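Local coordinates for protein predicted DNA-binding transcriptional regulator (Aliivibrio fischeri ES114, PDB 7DWN) that probably acts as a LysR-type DNA-binding transcriptional regulator, a tetramer thought to recognise cis-regulatory DNA and control transcription, at residues A[185-197]-A[213-227]. Sequence-based numbering, arbitrary orientation.
Sequences FISQGAVPWLTYS and VALTPIFSSSMTDML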
loop_
_atom_site.group_PDB
_atom_site.type_symbol
_atom_site.label_atom_id
_atom_site.label_comp_id
_atom_site.label_asym_id
_atom_site.label_seq_id
_atom_site.Cartn_x
_atom_site.Cartn_y
_atom_site.Cartn_z
ATOM N N PHE A 185 8.011 33.824 -37.522
ATOM C CA PHE A 185 7.269 34.701 -36.624
ATOM C C PHE A 185 7.057 36.107 -37.180
ATOM O O PHE A 185 6.433 36.933 -36.502
ATOM C CB PHE A 185 7.977 34.795 -35.262
ATOM C CG PHE A 185 7.967 33.509 -34.478
ATOM C CD1 PHE A 185 6.808 33.064 -33.863
ATOM C CD2 PHE A 185 9.124 32.757 -34.342
ATOM C CE1 PHE A 185 6.797 31.884 -33.141
ATOM C CE2 PHE A 185 9.122 31.579 -33.615
ATOM C CZ PHE A 185 7.956 31.141 -33.016
ATOM N N ILE A 186 7.552 36.408 -38.385
ATOM C CA ILE A 186 7.321 37.729 -38.966
ATOM C C ILE A 186 5.873 37.865 -39.423
ATOM O O ILE A 186 5.278 38.947 -39.324
ATOM C CB ILE A 186 8.314 38.010 -40.115
ATOM C CG1 ILE A 186 9.774 37.893 -39.647
ATOM C CG2 ILE A 186 8.029 39.367 -40.745
ATOM C CD1 ILE A 186 10.164 38.830 -38.517
ATOM N N SER A 187 5.276 36.783 -39.920
ATOM C CA SER A 187 3.869 36.832 -40.293
ATOM C C SER A 187 3.022 37.149 -39.070
ATOM O O SER A 187 3.254 36.610 -37.984
ATOM C CB SER A 187 3.439 35.494 -40.899
ATOM O OG SER A 187 4.134 35.214 -42.102
ATOM N N GLN A 188 2.046 38.045 -39.238
ATOM C CA GLN A 188 1.074 38.284 -38.179
ATOM C C GLN A 188 0.101 37.121 -38.035
ATOM O O GLN A 188 -0.975 37.305 -37.462
ATOM C CB GLN A 188 0.311 39.591 -38.426
ATOM C CG GLN A 188 -0.544 39.625 -39.683
ATOM C CD GLN A 188 -1.248 40.943 -39.852
ATOM O OE1 GLN A 188 -0.793 41.957 -39.339
ATOM N NE2 GLN A 188 -2.378 40.936 -40.554
ATOM N N GLY A 189 0.427 35.944 -38.555
ATOM C CA GLY A 189 -0.476 34.807 -38.516
ATOM C C GLY A 189 0.121 33.652 -37.733
ATOM O O GLY A 189 1.342 33.487 -37.671
ATOM N N ALA A 190 -0.758 32.847 -37.135
ATOM C CA ALA A 190 -0.341 31.801 -36.213
ATOM C C ALA A 190 0.524 30.751 -36.904
ATOM O O ALA A 190 0.546 30.629 -38.131
ATOM C CB ALA A 190 -1.563 31.138 -35.569
ATOM N N VAL A 191 1.249 29.986 -36.091
ATOM C CA VAL A 191 2.144 28.934 -36.565
ATOM C C VAL A 191 1.689 27.599 -35.982
ATOM O O VAL A 191 1.339 27.532 -34.790
ATOM C CB VAL A 191 3.604 29.246 -36.178
ATOM C CG1 VAL A 191 4.539 28.192 -36.697
ATOM C CG2 VAL A 191 4.001 30.611 -36.707
ATOM N N PRO A 192 1.653 26.529 -36.780
ATOM C CA PRO A 192 1.436 25.192 -36.214
ATOM C C PRO A 192 2.515 24.884 -35.192
ATOM O O PRO A 192 3.710 24.913 -35.495
ATOM C CB PRO A 192 1.520 24.270 -37.432
ATOM C CG PRO A 192 2.263 25.053 -38.455
ATOM C CD PRO A 192 1.862 26.478 -38.232
ATOM N N TRP A 193 2.086 24.589 -33.968
ATOM C CA TRP A 193 2.978 24.495 -32.825
ATOM C C TRP A 193 2.960 23.064 -32.307
ATOM O O TRP A 193 1.892 22.526 -31.986
ATOM C CB TRP A 193 2.548 25.488 -31.745
ATOM C CG TRP A 193 3.355 25.459 -30.496
ATOM C CD1 TRP A 193 4.668 25.117 -30.367
ATOM C CD2 TRP A 193 2.891 25.782 -29.183
ATOM N NE1 TRP A 193 5.052 25.211 -29.050
ATOM C CE2 TRP A 193 3.976 25.616 -28.303
ATOM C CE3 TRP A 193 1.661 26.196 -28.666
ATOM C CZ2 TRP A 193 3.868 25.851 -26.936
ATOM C CZ3 TRP A 193 1.554 26.428 -27.312
ATOM C CH2 TRP A 193 2.651 26.254 -26.460
ATOM N N LEU A 194 4.141 22.451 -32.261
ATOM C CA LEU A 194 4.346 21.127 -31.688
ATOM C C LEU A 194 4.902 21.325 -30.285
ATOM O O LEU A 194 6.060 21.725 -30.120
ATOM C CB LEU A 194 5.303 20.309 -32.552
ATOM C CG LEU A 194 5.032 20.337 -34.058
ATOM C CD1 LEU A 194 6.231 19.820 -34.835
ATOM C CD2 LEU A 194 3.795 19.528 -34.392
ATOM N N THR A 195 4.086 21.046 -29.277
ATOM C CA THR A 195 4.375 21.462 -27.915
ATOM C C THR A 195 4.653 20.267 -27.014
ATOM O O THR A 195 4.260 19.133 -27.296
ATOM C CB THR A 195 3.206 22.275 -27.345
ATOM O OG1 THR A 195 3.575 22.820 -26.073
ATOM C CG2 THR A 195 1.977 21.394 -27.170
ATOM N N TYR A 196 5.358 20.543 -25.920
ATOM C CA TYR A 196 5.397 19.624 -24.799
ATOM C C TYR A 196 4.115 19.758 -23.986
ATOM O O TYR A 196 3.275 20.627 -24.237
ATOM C CB TYR A 196 6.604 19.905 -23.904
ATOM C CG TYR A 196 7.939 19.866 -24.608
ATOM C CD1 TYR A 196 8.607 18.666 -24.804
ATOM C CD2 TYR A 196 8.540 21.033 -25.061
ATOM C CE1 TYR A 196 9.831 18.626 -25.441
ATOM C CE2 TYR A 196 9.764 21.002 -25.699
ATOM C CZ TYR A 196 10.404 19.796 -25.887
ATOM O OH TYR A 196 11.623 19.757 -26.521
ATOM N N SER A 197 3.962 18.885 -22.996
ATOM C CA SER A 197 2.972 19.140 -21.962
ATOM C C SER A 197 3.377 20.396 -21.204
ATOM O O SER A 197 4.544 20.560 -20.831
ATOM C CB SER A 197 2.860 17.945 -21.016
ATOM O OG SER A 197 1.875 18.171 -20.023
ATOM N N VAL A 213 4.597 35.279 -28.862
ATOM C CA VAL A 213 4.484 34.595 -30.143
ATOM C C VAL A 213 3.044 34.146 -30.353
ATOM O O VAL A 213 2.291 33.935 -29.396
ATOM C CB VAL A 213 5.447 33.389 -30.225
ATOM C CG1 VAL A 213 6.892 33.862 -30.306
ATOM C CG2 VAL A 213 5.260 32.492 -29.019
ATOM N N ALA A 214 2.660 34.002 -31.622
ATOM C CA ALA A 214 1.328 33.540 -32.002
ATOM C C ALA A 214 1.438 32.074 -32.408
ATOM O O ALA A 214 1.931 31.755 -33.495
ATOM C CB ALA A 214 0.754 34.394 -33.130
ATOM N N LEU A 215 0.979 31.185 -31.536
ATOM C CA LEU A 215 1.092 29.747 -31.734
ATOM C C LEU A 215 -0.293 29.115 -31.722
ATOM O O LEU A 215 -1.167 29.543 -30.960
ATOM C CB LEU A 215 1.949 29.107 -30.638
ATOM C CG LEU A 215 3.346 29.681 -30.411
ATOM C CD1 LEU A 215 3.959 29.104 -29.145
ATOM C CD2 LEU A 215 4.228 29.400 -31.613
ATOM N N THR A 216 -0.491 28.100 -32.554
ATOM C CA THR A 216 -1.690 27.271 -32.464
ATOM C C THR A 216 -1.265 25.823 -32.265
ATOM O O THR A 216 -0.601 25.245 -33.148
ATOM C CB THR A 216 -2.581 27.417 -33.705
ATOM O OG1 THR A 216 -3.516 26.335 -33.752
ATOM C CG2 THR A 216 -1.759 27.448 -34.986
ATOM N N PRO A 217 -1.577 25.211 -31.122
ATOM C CA PRO A 217 -1.076 23.859 -30.832
ATOM C C PRO A 217 -1.779 22.826 -31.699
ATOM O O PRO A 217 -3.007 22.727 -31.690
ATOM C CB PRO A 217 -1.409 23.666 -29.344
ATOM C CG PRO A 217 -1.802 25.027 -28.834
ATOM C CD PRO A 217 -2.367 25.755 -30.006
ATOM N N ILE A 218 -0.998 22.051 -32.449
ATOM C CA ILE A 218 -1.557 20.994 -33.283
ATOM C C ILE A 218 -1.104 19.610 -32.855
ATOM O O ILE A 218 -1.569 18.616 -33.424
ATOM C CB ILE A 218 -1.237 21.216 -34.774
ATOM C CG1 ILE A 218 0.255 21.003 -35.032
ATOM C CG2 ILE A 218 -1.688 22.603 -35.211
ATOM C CD1 ILE A 218 0.601 20.861 -36.491
ATOM N N PHE A 219 -0.221 19.512 -31.865
ATOM C CA PHE A 219 0.354 18.240 -31.459
ATOM C C PHE A 219 1.094 18.446 -30.150
ATOM O O PHE A 219 1.804 19.441 -29.988
ATOM C CB PHE A 219 1.306 17.701 -32.535
ATOM C CG PHE A 219 2.004 16.430 -32.152
ATOM C CD1 PHE A 219 1.427 15.200 -32.421
ATOM C CD2 PHE A 219 3.245 16.464 -31.537
ATOM C CE1 PHE A 219 2.069 14.027 -32.076
ATOM C CE2 PHE A 219 3.891 15.297 -31.189
ATOM C CZ PHE A 219 3.302 14.075 -31.458
ATOM N N SER A 220 0.925 17.506 -29.223
ATOM C CA SER A 220 1.608 17.548 -27.940
ATOM C C SER A 220 2.304 16.219 -27.692
ATOM O O SER A 220 1.795 15.162 -28.075
ATOM C CB SER A 220 0.638 17.851 -26.792
ATOM O OG SER A 220 1.341 18.033 -25.575
ATOM N N SER A 221 3.472 16.282 -27.057
ATOM C CA SER A 221 4.222 15.081 -26.726
ATOM C C SER A 221 5.231 15.409 -25.638
ATOM O O SER A 221 5.764 16.519 -25.582
ATOM C CB SER A 221 4.938 14.504 -27.952
ATOM O OG SER A 221 5.566 13.272 -27.643
ATOM N N SER A 222 5.484 14.426 -24.777
ATOM C CA SER A 222 6.529 14.547 -23.774
ATOM C C SER A 222 7.889 14.110 -24.294
ATOM O O SER A 222 8.888 14.270 -23.585
ATOM C CB SER A 222 6.171 13.725 -22.531
ATOM O OG SER A 222 6.108 12.341 -22.835
ATOM N N MET A 223 7.951 13.568 -25.507
ATOM C CA MET A 223 9.187 13.055 -26.085
ATOM C C MET A 223 9.774 14.094 -27.032
ATOM O O MET A 223 9.138 14.467 -28.023
ATOM C CB MET A 223 8.930 11.737 -26.815
ATOM C CG MET A 223 8.503 10.606 -25.894
ATOM S SD MET A 223 7.812 9.193 -26.772
ATOM C CE MET A 223 6.289 9.903 -27.385
ATOM N N THR A 224 10.988 14.559 -26.720
ATOM C CA THR A 224 11.659 15.523 -27.585
ATOM C C THR A 224 11.881 14.952 -28.979
ATOM O O THR A 224 11.737 15.663 -29.979
ATOM C CB THR A 224 12.989 15.948 -26.961
ATOM O OG1 THR A 224 12.740 16.789 -25.828
ATOM C CG2 THR A 224 13.856 16.691 -27.968
ATOM N N ASP A 225 12.227 13.668 -29.064
ATOM C CA ASP A 225 12.461 13.054 -30.365
ATOM C C ASP A 225 11.198 13.065 -31.219
ATOM O O ASP A 225 11.277 13.230 -32.441
ATOM C CB ASP A 225 12.982 11.630 -30.176
ATOM C CG ASP A 225 13.934 11.206 -31.274
ATOM O OD1 ASP A 225 14.944 11.912 -31.497
ATOM O OD2 ASP A 225 13.676 10.161 -31.910
ATOM N N MET A 226 10.030 12.918 -30.591
ATOM C CA MET A 226 8.768 12.992 -31.321
ATOM C C MET A 226 8.579 14.368 -31.956
ATOM O O MET A 226 8.276 14.481 -33.155
ATOM C CB MET A 226 7.612 12.670 -30.372
ATOM C CG MET A 226 6.320 12.252 -31.044
ATOM S SD MET A 226 6.472 10.668 -31.886
ATOM C CE MET A 226 6.626 11.203 -33.588
ATOM N N LEU A 227 8.743 15.427 -31.155
ATOM C CA LEU A 227 8.637 16.788 -31.676
ATOM C C LEU A 227 9.675 17.046 -32.758
ATOM O O LEU A 227 9.386 17.709 -33.758
ATOM C CB LEU A 227 8.796 17.805 -30.545
ATOM C CG LEU A 227 7.798 17.765 -29.390
ATOM C CD1 LEU A 227 8.030 18.947 -28.463
ATOM C CD2 LEU A 227 6.377 17.766 -29.914
#
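Between Trp193 and Leu194 the parallel register of strands 191-195 and 215-221 slips by one residue: Trp193 pairs with Pro217 but Leu194 with Phe219, a beta bulge that takes in Ile218 as an extra residue. The ladder nevertheless survives the slip. Trp193 O accepts a hydrogen bond from Ile218 N at 3.0 Å, and beyond the bulge Thr195 N meets Phe219 O at 2.9 Å, nearly straight (172°) and in the carbonyl plane. The side chain of Ile218 packs its CD1 against Pro192 CB and its CG1 against Leu194 CD2.

On the sheet face bearing Val191, Trp193 and Thr195, the indole, with CG anti to the backbone N (chi1 178°), lies across Leu215. Leu215 CD1 sits over its six-membered ring, 3.6 Å from the centroid and 15° off the normal, a CH-pi contact. Thr195 CB lies against the opposite face nearer the rim, so the indole has one aliphatic group on each face, while Pro217 CG approaches CE3 and CZ3. A second CH-pi contact closes the C-terminal end: Leu227 CD1, on the first helical turn after the strand, is 3.5 Å from the centroid of the Tyr196 ring, over its face. The same leucine sends CD2 to Leu194 CB. The phenol oxygen of Tyr196 is hydrogen-bonded to Trp239 O, and Thr224 OG1 binds a MES molecule, probably from the crystallisation liquor.

This is the parallel pair of a beta-alpha-beta unit in the LysR substrate-binding domain, connected by helix 201-209, whose Val206 touches Trp193. Strand 191-195 bonds through Pro192 and Leu194 to Ile237, just before strand 238-241, whereas Phe219, Ser220 and Ser221 continue the sheet into a strand of the second subunit.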